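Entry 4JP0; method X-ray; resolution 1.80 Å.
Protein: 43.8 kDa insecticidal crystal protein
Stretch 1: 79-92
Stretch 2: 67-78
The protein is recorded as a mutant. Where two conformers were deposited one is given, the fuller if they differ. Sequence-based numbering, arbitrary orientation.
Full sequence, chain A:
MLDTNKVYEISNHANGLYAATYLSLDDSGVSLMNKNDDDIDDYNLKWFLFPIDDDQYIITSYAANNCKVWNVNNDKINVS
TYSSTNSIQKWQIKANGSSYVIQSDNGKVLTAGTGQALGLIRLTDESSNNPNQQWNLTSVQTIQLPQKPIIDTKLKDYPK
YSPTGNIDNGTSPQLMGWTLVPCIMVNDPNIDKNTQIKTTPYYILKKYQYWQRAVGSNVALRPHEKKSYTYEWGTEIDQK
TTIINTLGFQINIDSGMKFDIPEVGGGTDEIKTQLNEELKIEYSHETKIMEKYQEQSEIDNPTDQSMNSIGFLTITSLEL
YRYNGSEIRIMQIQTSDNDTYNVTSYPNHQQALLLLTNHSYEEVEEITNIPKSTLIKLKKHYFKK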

ATOM      1  N   VAL A  79     -23.485 -12.297  -4.043  1.00 16.43           N
ATOM      2  CA  VAL A  79     -22.078 -12.120  -3.716  1.00 15.65           C
ATOM      3  C   VAL A  79     -21.257 -12.454  -4.945  1.00 16.01           C
ATOM      4  O   VAL A  79     -21.538 -13.466  -5.634  1.00 16.35           O
ATOM      5  CB  VAL A  79     -21.600 -12.929  -2.476  1.00 16.22           C
ATOM      6  CG1 VAL A  79     -22.115 -12.309  -1.186  1.00 15.51           C
ATOM      7  CG2 VAL A  79     -21.986 -14.479  -2.587  1.00 14.11           C
ATOM      8  N   SER A  80     -20.275 -11.592  -5.246  1.00 15.10           N
ATOM      9  CA  SER A  80     -19.417 -11.820  -6.405  1.00 15.46           C
ATOM     10  C   SER A  80     -17.968 -11.540  -6.039  1.00 15.99           C
ATOM     11  O   SER A  80     -17.674 -10.885  -5.035  1.00 15.38           O
ATOM     12  CB  SER A  80     -19.786 -10.883  -7.571  0.34 15.91           C
ATOM     13  OG  SER A  80     -21.139 -10.990  -7.965  0.34 14.87           O
ATOM     14  N   THR A  81     -17.058 -12.017  -6.866  1.00 15.62           N
ATOM     15  CA  THR A  81     -15.650 -11.739  -6.626  1.00 16.85           C
ATOM     16  C   THR A  81     -15.373 -10.225  -6.503  1.00 17.50           C
ATOM     17  O   THR A  81     -15.748  -9.435  -7.378  1.00 15.97           O
ATOM     18  CB  THR A  81     -14.833 -12.319  -7.787  1.00 17.85           C
ATOM     19  OG1 THR A  81     -15.058 -13.730  -7.852  1.00 19.59           O
ATOM     20  CG2 THR A  81     -13.331 -12.166  -7.532  1.00 18.97           C
ATOM     21  N   TYR A  82     -14.653  -9.835  -5.454  1.00 16.63           N
ATOM     22  CA  TYR A  82     -14.349  -8.450  -5.251  1.00 17.98           C
ATOM     23  C   TYR A  82     -13.607  -7.908  -6.436  1.00 19.24           C
ATOM     24  O   TYR A  82     -12.708  -8.560  -6.974  1.00 19.44           O
ATOM     25  CB  TYR A  82     -13.478  -8.247  -3.998  1.00 17.99           C
ATOM     26  CG  TYR A  82     -12.992  -6.829  -3.867  1.00 18.88           C
ATOM     27  CD1 TYR A  82     -13.902  -5.765  -3.737  1.00 19.83           C
ATOM     28  CD2 TYR A  82     -11.632  -6.534  -3.890  1.00 18.97           C
ATOM     29  CE1 TYR A  82     -13.476  -4.447  -3.617  1.00 18.68           C
ATOM     30  CE2 TYR A  82     -11.195  -5.221  -3.771  1.00 19.60           C
ATOM     31  CZ  TYR A  82     -12.120  -4.185  -3.642  1.00 20.30           C
ATOM     32  OH  TYR A  82     -11.682  -2.895  -3.506  1.00 20.14           O
ATOM     33  N   SER A  83     -14.010  -6.728  -6.872  1.00 20.62           N
ATOM     34  CA  SER A  83     -13.265  -6.023  -7.907  1.00 22.65           C
ATOM     35  C   SER A  83     -13.072  -4.571  -7.465  1.00 24.50           C
ATOM     36  O   SER A  83     -14.083  -3.880  -7.224  1.00 23.82           O
ATOM     37  CB  SER A  83     -14.030  -6.039  -9.220  1.00 23.47           C
ATOM     38  OG  SER A  83     -13.461  -5.046 -10.074  1.00 24.27           O
ATOM     39  N   SER A  84     -11.810  -4.097  -7.385  1.00 24.56           N
ATOM     40  CA  SER A  84     -11.579  -2.744  -6.892  1.00 26.32           C
ATOM     41  C   SER A  84     -11.962  -1.686  -7.923  1.00 27.18           C
ATOM     42  O   SER A  84     -11.897  -0.504  -7.647  1.00 27.38           O
ATOM     43  CB  SER A  84     -10.143  -2.532  -6.361  1.00 26.59           C
ATOM     44  OG  SER A  84      -9.187  -2.575  -7.414  1.00 27.25           O
ATOM     45  N   THR A  85     -12.403  -2.118  -9.098  1.00 28.29           N
ATOM     46  CA  THR A  85     -12.835  -1.175 -10.097  1.00 29.65           C
ATOM     47  C   THR A  85     -14.326  -1.260 -10.346  1.00 29.92           C
ATOM     48  O   THR A  85     -14.830  -0.618 -11.268  1.00 30.57           O
ATOM     49  CB  THR A  85     -12.030  -1.359 -11.405  1.00 30.76           C
ATOM     50  OG1 THR A  85     -11.982  -2.747 -11.771  1.00 33.59           O
ATOM     51  CG2 THR A  85     -10.561  -1.009 -11.159  1.00 32.40           C
ATOM     52  N   ASN A  86     -15.034  -2.034  -9.523  1.00 28.43           N
ATOM     53  CA  ASN A  86     -16.474  -2.194  -9.678  1.00 29.34           C
ATOM     54  C   ASN A  86     -17.274  -1.413  -8.634  1.00 28.70           C
ATOM     55  O   ASN A  86     -17.393  -1.848  -7.478  1.00 27.44           O
ATOM     56  CB  ASN A  86     -16.871  -3.666  -9.585  1.00 29.37           C
ATOM     57  CG  ASN A  86     -18.215  -3.924 -10.200  1.00 31.66           C
ATOM     58  OD1 ASN A  86     -18.946  -2.981 -10.493  1.00 31.05           O
ATOM     59  ND2 ASN A  86     -18.534  -5.195 -10.454  1.00 34.08           N
ATOM     60  N   SER A  87     -17.851  -0.288  -9.065  1.00 28.32           N
ATOM     61  CA  SER A  87     -18.546   0.630  -8.153  1.00 28.30           C
ATOM     62  C   SER A  87     -19.753   0.001  -7.456  1.00 27.25           C
ATOM     63  O   SER A  87     -20.110   0.392  -6.339  1.00 26.82           O
ATOM     64  CB  SER A  87     -18.962   1.916  -8.879  1.00 28.66           C
ATOM     65  OG  SER A  87     -20.204   1.771  -9.557  1.00 30.82           O
ATOM     66  N   ILE A  88     -20.343  -0.998  -8.104  1.00 25.49           N
ATOM     67  CA  ILE A  88     -21.537  -1.640  -7.559  1.00 22.57           C
ATOM     68  C   ILE A  88     -21.258  -2.522  -6.386  1.00 20.72           C
ATOM     69  O   ILE A  88     -22.152  -3.253  -5.968  1.00 19.56           O
ATOM     70  CB  ILE A  88     -22.179  -2.531  -8.609  1.00 24.88           C
ATOM     71  CG1 ILE A  88     -21.201  -3.681  -8.946  1.00 23.95           C
ATOM     72  CG2 ILE A  88     -22.614  -1.720  -9.829  1.00 25.00           C
ATOM     73  CD1 ILE A  88     -21.862  -4.936  -9.626  1.00 24.38           C
ATOM     74  N   GLN A  89     -20.020  -2.559  -5.901  1.00 17.84           N
ATOM     75  CA  GLN A  89     -19.763  -3.320  -4.689  1.00 17.84           C
ATOM     76  C   GLN A  89     -19.489  -2.389  -3.510  1.00 17.01           C
ATOM     77  O   GLN A  89     -19.167  -2.847  -2.428  1.00 16.41           O
ATOM     78  CB  GLN A  89     -18.592  -4.262  -4.900  1.00 17.42           C
ATOM     79  CG  GLN A  89     -18.896  -5.334  -5.955  1.00 18.05           C
ATOM     80  CD  GLN A  89     -17.688  -6.169  -6.286  1.00 17.81           C
ATOM     81  OE1 GLN A  89     -16.576  -5.824  -5.912  1.00 16.72           O
ATOM     82  NE2 GLN A  89     -17.896  -7.254  -6.996  1.00 17.28           N
ATOM     83  N   LYS A  90     -19.587  -1.077  -3.728  1.00 16.50           N
ATOM     84  CA  LYS A  90     -19.298  -0.113  -2.634  1.00 17.26           C
ATOM     85  C   LYS A  90     -20.550   0.323  -1.862  1.00 16.82           C
ATOM     86  O   LYS A  90     -21.601   0.593  -2.454  1.00 17.33           O
ATOM     87  CB  LYS A  90     -18.583   1.135  -3.182  1.00 17.17           C
ATOM     88  CG  LYS A  90     -17.253   0.831  -3.906  1.00 18.77           C
ATOM     89  CD  LYS A  90     -16.488   2.142  -4.194  1.00 23.15           C
ATOM     90  CE  LYS A  90     -17.142   2.876  -5.331  1.00 24.99           C
ATOM     91  NZ  LYS A  90     -16.437   4.188  -5.750  1.00 29.11           N
ATOM     92  N   TRP A  91     -20.448   0.415  -0.547  1.00 16.18           N
ATOM     93  CA  TRP A  91     -21.605   0.750   0.283  1.00 16.64           C
ATOM     94  C   TRP A  91     -21.310   1.893   1.235  1.00 17.61           C
ATOM     95  O   TRP A  91     -20.150   2.119   1.609  1.00 16.28           O
ATOM     96  CB  TRP A  91     -22.022  -0.488   1.125  1.00 16.38           C
ATOM     97  CG  TRP A  91     -22.319  -1.663   0.240  1.00 16.66           C
ATOM     98  CD1 TRP A  91     -21.437  -2.574  -0.238  1.00 16.46           C
ATOM     99  CD2 TRP A  91     -23.588  -1.994  -0.311  1.00 16.43           C
ATOM    100  NE1 TRP A  91     -22.082  -3.468  -1.055  1.00 16.23           N
ATOM    101  CE2 TRP A  91     -23.414  -3.137  -1.107  1.00 17.14           C
ATOM    102  CE3 TRP A  91     -24.869  -1.439  -0.197  1.00 15.88           C
ATOM    103  CZ2 TRP A  91     -24.472  -3.749  -1.786  1.00 17.50           C
ATOM    104  CZ3 TRP A  91     -25.921  -2.046  -0.867  1.00 16.49           C
ATOM    105  CH2 TRP A  91     -25.714  -3.169  -1.665  1.00 17.44           C
ATOM    106  N   GLN A  92     -22.378   2.601   1.624  1.00 17.76           N
ATOM    107  CA  GLN A  92     -22.342   3.577   2.698  1.00 19.22           C
ATOM    108  C   GLN A  92     -23.251   3.026   3.763  1.00 19.26           C
ATOM    109  O   GLN A  92     -24.276   2.437   3.427  1.00 18.42           O
ATOM    110  CB  GLN A  92     -22.869   4.949   2.244  1.00 20.23           C
ATOM    111  CG  GLN A  92     -21.899   5.700   1.377  1.00 25.10           C
ATOM    112  CD  GLN A  92     -22.473   7.012   0.896  1.00 31.44           C
ATOM    113  OE1 GLN A  92     -22.537   7.250  -0.305  1.00 38.31           O
ATOM    114  NE2 GLN A  92     -22.917   7.868   1.835  1.00 34.15           N
TER
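Stretch 2 (67-78) CKVWNVNNDKIN

The contact between residues 67-78 and 79-92 is a compact example of a β-hairpin that continues directly into the segment packed against it, joined first by antiparallel backbone pairing, then by side-chain hydrogen bonds, and finally by a cluster of apolar and aromatic side chains. Stretch 2 runs as a strand from Val-69 to Asn-73, reverses through a type I' turn from Asn-73 to Lys-76, and returns as a second strand that passes without a break into stretch 1. The turn is closed by paired backbone bonds, Asn-73 N to Lys-76 O at 3.0 Å and Lys-76 N to Asn-73 O at 2.9 Å, and its positive phi values at Asn-74 and Asp-75 are those expected of this turn type.

Because the returning strand extends into Val-79 and Ser-80, the outgoing strand meets stretch 1 in antiparallel register. Ser-80 and Val-69 form the hydrogen-bonded pair: Val-69 N donates to Ser-80 O and Ser-80 N donates to Val-69 O, each at 2.9 Å. Val-79 and Trp-70 form the neighbouring non-hydrogen-bonded pair, their CA atoms 4.6 Å apart, and Val-79 CG1 lies 4.0 Å from Trp-70 CD1 on the face of the sheet that these two side chains share. Just past the pairing, Lys-68 extends its side chain so that NZ donates to Thr-81 OG1 at 3.0 Å, and a water accepts from both Lys-68 NZ (3.0 Å) and Thr-81 N (3.1 Å).

After Ser-80 the chain leaves the sheet, makes a type I turn from Ser-83 to Asn-86, and comes back through the short 3-10 segment 87-89. Gln-89 illustrates how one amide can hold such a loop in place. Its NE2 donates to Asn-71 OD1 in stretch 2 and to Thr-81 O in its own stretch, both at 3.1 Å, while its OE1 accepts from Ser-83 N at 2.9 Å. The carbon of the same amide, Gln-89 CD, rests 3.6 Å from Val-69 CG2. One residue earlier, Ile-88 O receives a hydrogen bond from Val-72 N at 3.2 Å, tying the 3-10 segment to the outgoing strand one residue before its end at Asn-73.

Trp-91 completes the arrangement. Its indole meets that of Trp-70 edge-to-face, the edge of Trp-70 directed at the face of Trp-91, with six-membered ring centroids 5.6 Å apart and planes at 84°. The far end of the Trp-91 ring reaches both strands of the hairpin: Trp-91 CH2 is 3.5 Å from Val-72 CG2 and 3.6 Å from Ile-77 CD1, the latter at the ring edge. A water donates to Trp-70 O at 2.9 Å and to Gln-89 O at 2.7 Å, and accepts a weak bond from Trp-91 NE1 at 3.1 Å, bridging the two stretches. In all, 831 Å² is buried between them, both sides summed.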

ATOM      1  N   CYS A  67     -15.482 -15.917   0.211  1.00 13.92           N
ATOM      2  CA  CYS A  67     -15.266 -14.542   0.623  1.00 14.68           C
ATOM      3  C   CYS A  67     -15.584 -13.577  -0.515  1.00 13.98           C
ATOM      4  O   CYS A  67     -14.902 -12.591  -0.687  1.00 14.97           O
ATOM      5  CB  CYS A  67     -13.833 -14.323   1.144  1.00 14.77           C
ATOM      6  SG  CYS A  67     -13.555 -15.227   2.681  1.00 15.62           S
ATOM      7  N   LYS A  68     -16.577 -13.911  -1.328  1.00 13.74           N
ATOM      8  CA  LYS A  68     -17.102 -12.949  -2.292  1.00 14.61           C
ATOM      9  C   LYS A  68     -17.846 -11.835  -1.502  1.00 14.59           C
ATOM     10  O   LYS A  68     -18.114 -11.965  -0.297  1.00 14.46           O
ATOM     11  CB  LYS A  68     -18.023 -13.636  -3.274  1.00 14.79           C
ATOM     12  CG  LYS A  68     -17.278 -14.547  -4.299  1.00 15.42           C
ATOM     13  CD  LYS A  68     -18.296 -15.264  -5.140  1.00 17.68           C
ATOM     14  CE  LYS A  68     -17.671 -16.432  -5.927  1.00 24.80           C
ATOM     15  NZ  LYS A  68     -16.785 -15.999  -7.020  1.00 24.28           N
ATOM     16  N   VAL A  69     -18.165 -10.735  -2.173  1.00 14.31           N
ATOM     17  CA  VAL A  69     -18.703  -9.571  -1.514  1.00 13.97           C
ATOM     18  C   VAL A  69     -20.045  -9.144  -2.081  1.00 13.43           C
ATOM     19  O   VAL A  69     -20.399  -9.472  -3.221  1.00 12.09           O
ATOM     20  CB  VAL A  69     -17.721  -8.367  -1.667  1.00 14.60           C
ATOM     21  CG1 VAL A  69     -16.291  -8.769  -1.183  1.00 14.70           C
ATOM     22  CG2 VAL A  69     -17.641  -7.921  -3.114  1.00 15.82           C
ATOM     23  N   TRP A  70     -20.793  -8.371  -1.305  1.00 12.75           N
ATOM     24  CA  TRP A  70     -22.097  -7.940  -1.799  1.00 14.37           C
ATOM     25  C   TRP A  70     -21.930  -7.181  -3.112  1.00 14.12           C
ATOM     26  O   TRP A  70     -21.066  -6.288  -3.252  1.00 13.65           O
ATOM     27  CB  TRP A  70     -22.849  -7.089  -0.772  1.00 14.05           C
ATOM     28  CG  TRP A  70     -23.446  -7.832   0.395  1.00 17.46           C
ATOM     29  CD1 TRP A  70     -23.123  -9.086   0.875  1.00 14.84           C
ATOM     30  CD2 TRP A  70     -24.452  -7.327   1.249  1.00 15.12           C
ATOM     31  NE1 TRP A  70     -23.885  -9.367   1.997  1.00 13.61           N
ATOM     32  CE2 TRP A  70     -24.714  -8.303   2.233  1.00 17.08           C
ATOM     33  CE3 TRP A  70     -25.174  -6.136   1.275  1.00 16.01           C
ATOM     34  CZ2 TRP A  70     -25.671  -8.123   3.223  1.00 17.53           C
ATOM     35  CZ3 TRP A  70     -26.119  -5.959   2.274  1.00 19.85           C
ATOM     36  CH2 TRP A  70     -26.350  -6.946   3.224  1.00 21.27           C
ATOM     37  N   ASN A  71     -22.807  -7.491  -4.051  1.00 13.62           N
ATOM     38  CA  ASN A  71     -22.674  -7.015  -5.388  1.00 15.34           C
ATOM     39  C   ASN A  71     -24.057  -6.762  -5.935  1.00 16.04           C
ATOM     40  O   ASN A  71     -24.924  -7.600  -5.816  1.00 16.08           O
ATOM     41  CB  ASN A  71     -21.968  -8.119  -6.184  1.00 15.49           C
ATOM     42  CG  ASN A  71     -21.807  -7.797  -7.659  1.00 19.06           C
ATOM     43  OD1 ASN A  71     -20.804  -7.176  -8.061  1.00 21.46           O
ATOM     44  ND2 ASN A  71     -22.738  -8.295  -8.497  1.00 17.86           N
ATOM     45  N   VAL A  72     -24.276  -5.572  -6.483  1.00 17.21           N
ATOM     46  CA  VAL A  72     -25.600  -5.211  -6.941  1.00 18.34           C
ATOM     47  C   VAL A  72     -25.751  -5.414  -8.435  1.00 20.34           C
ATOM     48  O   VAL A  72     -24.945  -4.913  -9.233  1.00 20.03           O
ATOM     49  CB  VAL A  72     -25.896  -3.737  -6.624  1.00 19.93           C
ATOM     50  CG1 VAL A  72     -27.287  -3.312  -7.145  1.00 19.09           C
ATOM     51  CG2 VAL A  72     -25.762  -3.498  -5.120  1.00 19.94           C
ATOM     52  N   ASN A  73     -26.787  -6.145  -8.811  1.00 20.27           N
ATOM     53  CA  ASN A  73     -27.111  -6.312 -10.231  1.00 22.40           C
ATOM     54  C   ASN A  73     -28.604  -6.125 -10.385  1.00 21.88           C
ATOM     55  O   ASN A  73     -29.372  -6.845  -9.765  1.00 20.35           O
ATOM     56  CB  ASN A  73     -26.791  -7.711 -10.688  1.00 23.86           C
ATOM     57  CG  ASN A  73     -25.327  -7.985 -10.785  1.00 29.82           C
ATOM     58  OD1 ASN A  73     -24.834  -9.013 -10.265  1.00 36.94           O
ATOM     59  ND2 ASN A  73     -24.604  -7.119 -11.504  1.00 37.79           N
ATOM     60  N   ASN A  74     -29.021  -5.149 -11.177  1.00 21.83           N
ATOM     61  CA  ASN A  74     -30.458  -4.958 -11.387  1.00 22.16           C
ATOM     62  C   ASN A  74     -31.291  -4.969 -10.101  1.00 21.39           C
ATOM     63  O   ASN A  74     -32.280  -5.684  -9.979  1.00 20.33           O
ATOM     64  CB  ASN A  74     -30.951  -6.022 -12.374  1.00 23.66           C
ATOM     65  CG  ASN A  74     -30.248  -5.915 -13.742  1.00 26.53           C
ATOM     66  OD1 ASN A  74     -30.164  -4.828 -14.307  1.00 31.19           O
ATOM     67  ND2 ASN A  74     -29.744  -7.037 -14.263  1.00 30.14           N
ATOM     68  N   ASP A  75     -30.835  -4.190  -9.127  1.00 20.34           N
ATOM     69  CA  ASP A  75     -31.534  -3.993  -7.851  1.00 21.34           C
ATOM     70  C   ASP A  75     -31.557  -5.176  -6.939  1.00 20.26           C
ATOM     71  O   ASP A  75     -32.208  -5.124  -5.904  1.00 19.07           O
ATOM     72  CB  ASP A  75     -32.970  -3.507  -8.065  1.00 21.68           C
ATOM     73  CG  ASP A  75     -33.027  -2.238  -8.893  1.00 26.75           C
ATOM     74  OD1 ASP A  75     -32.222  -1.318  -8.699  1.00 26.42           O
ATOM     75  OD2 ASP A  75     -33.965  -2.195  -9.848  1.00 29.40           O
ATOM     76  N   LYS A  76     -30.877  -6.250  -7.326  1.00 18.67           N
ATOM     77  CA  LYS A  76     -30.818  -7.422  -6.461  1.00 19.49           C
ATOM     78  C   LYS A  76     -29.399  -7.510  -5.941  1.00 17.93           C
ATOM     79  O   LYS A  76     -28.501  -6.905  -6.532  1.00 17.57           O
ATOM     80  CB  LYS A  76     -31.182  -8.674  -7.260  1.00 20.57           C
ATOM     81  CG  LYS A  76     -32.611  -8.636  -7.795  1.00 22.60           C
ATOM     82  CD  LYS A  76     -32.867  -9.617  -8.926  1.00 29.49           C
ATOM     83  CE  LYS A  76     -32.476  -9.106 -10.306  1.00 28.72           C
ATOM     84  NZ  LYS A  76     -33.430  -8.112 -10.867  1.00 26.99           N
ATOM     85  N   ILE A  77     -29.181  -8.251  -4.852  1.00 15.33           N
ATOM     86  CA  ILE A  77     -27.850  -8.369  -4.304  1.00 16.29           C
ATOM     87  C   ILE A  77     -27.453  -9.827  -4.346  1.00 15.85           C
ATOM     88  O   ILE A  77     -28.241 -10.703  -3.955  1.00 14.74           O
ATOM     89  CB  ILE A  77     -27.787  -7.949  -2.799  1.00 15.95           C
ATOM     90  CG1 ILE A  77     -28.366  -6.549  -2.558  1.00 20.41           C
ATOM     91  CG2 ILE A  77     -26.349  -8.045  -2.348  1.00 16.94           C
ATOM     92  CD1 ILE A  77     -27.799  -5.510  -3.476  1.00 27.67           C
ATOM     93  N   ASN A  78     -26.244 -10.087  -4.812  1.00 15.46           N
ATOM     94  CA  ASN A  78     -25.667 -11.396  -4.693  1.00 16.38           C
ATOM     95  C   ASN A  78     -24.240 -11.208  -4.203  1.00 17.04           C
ATOM     96  O   ASN A  78     -23.850 -10.081  -3.868  1.00 17.72           O
ATOM     97  CB  ASN A  78     -25.727 -12.171  -6.046  1.00 17.12           C
ATOM     98  CG  ASN A  78     -24.766 -11.623  -7.058  1.00 19.86           C
ATOM     99  OD1 ASN A  78     -24.139 -10.595  -6.833  1.00 21.17           O
ATOM    100  ND2 ASN A  78     -24.615 -12.323  -8.186  1.00 26.45           N
TER
HETATM  101  O   HOH W   1     -13.834 -11.554  -3.164  1.00 16.86           O
HETATM  102  O   HOH W   2     -18.119 -14.075  -8.864  1.00 24.73           O
HETATM  103  O   HOH W   3     -19.512  -5.115  -1.086  1.00 13.68           O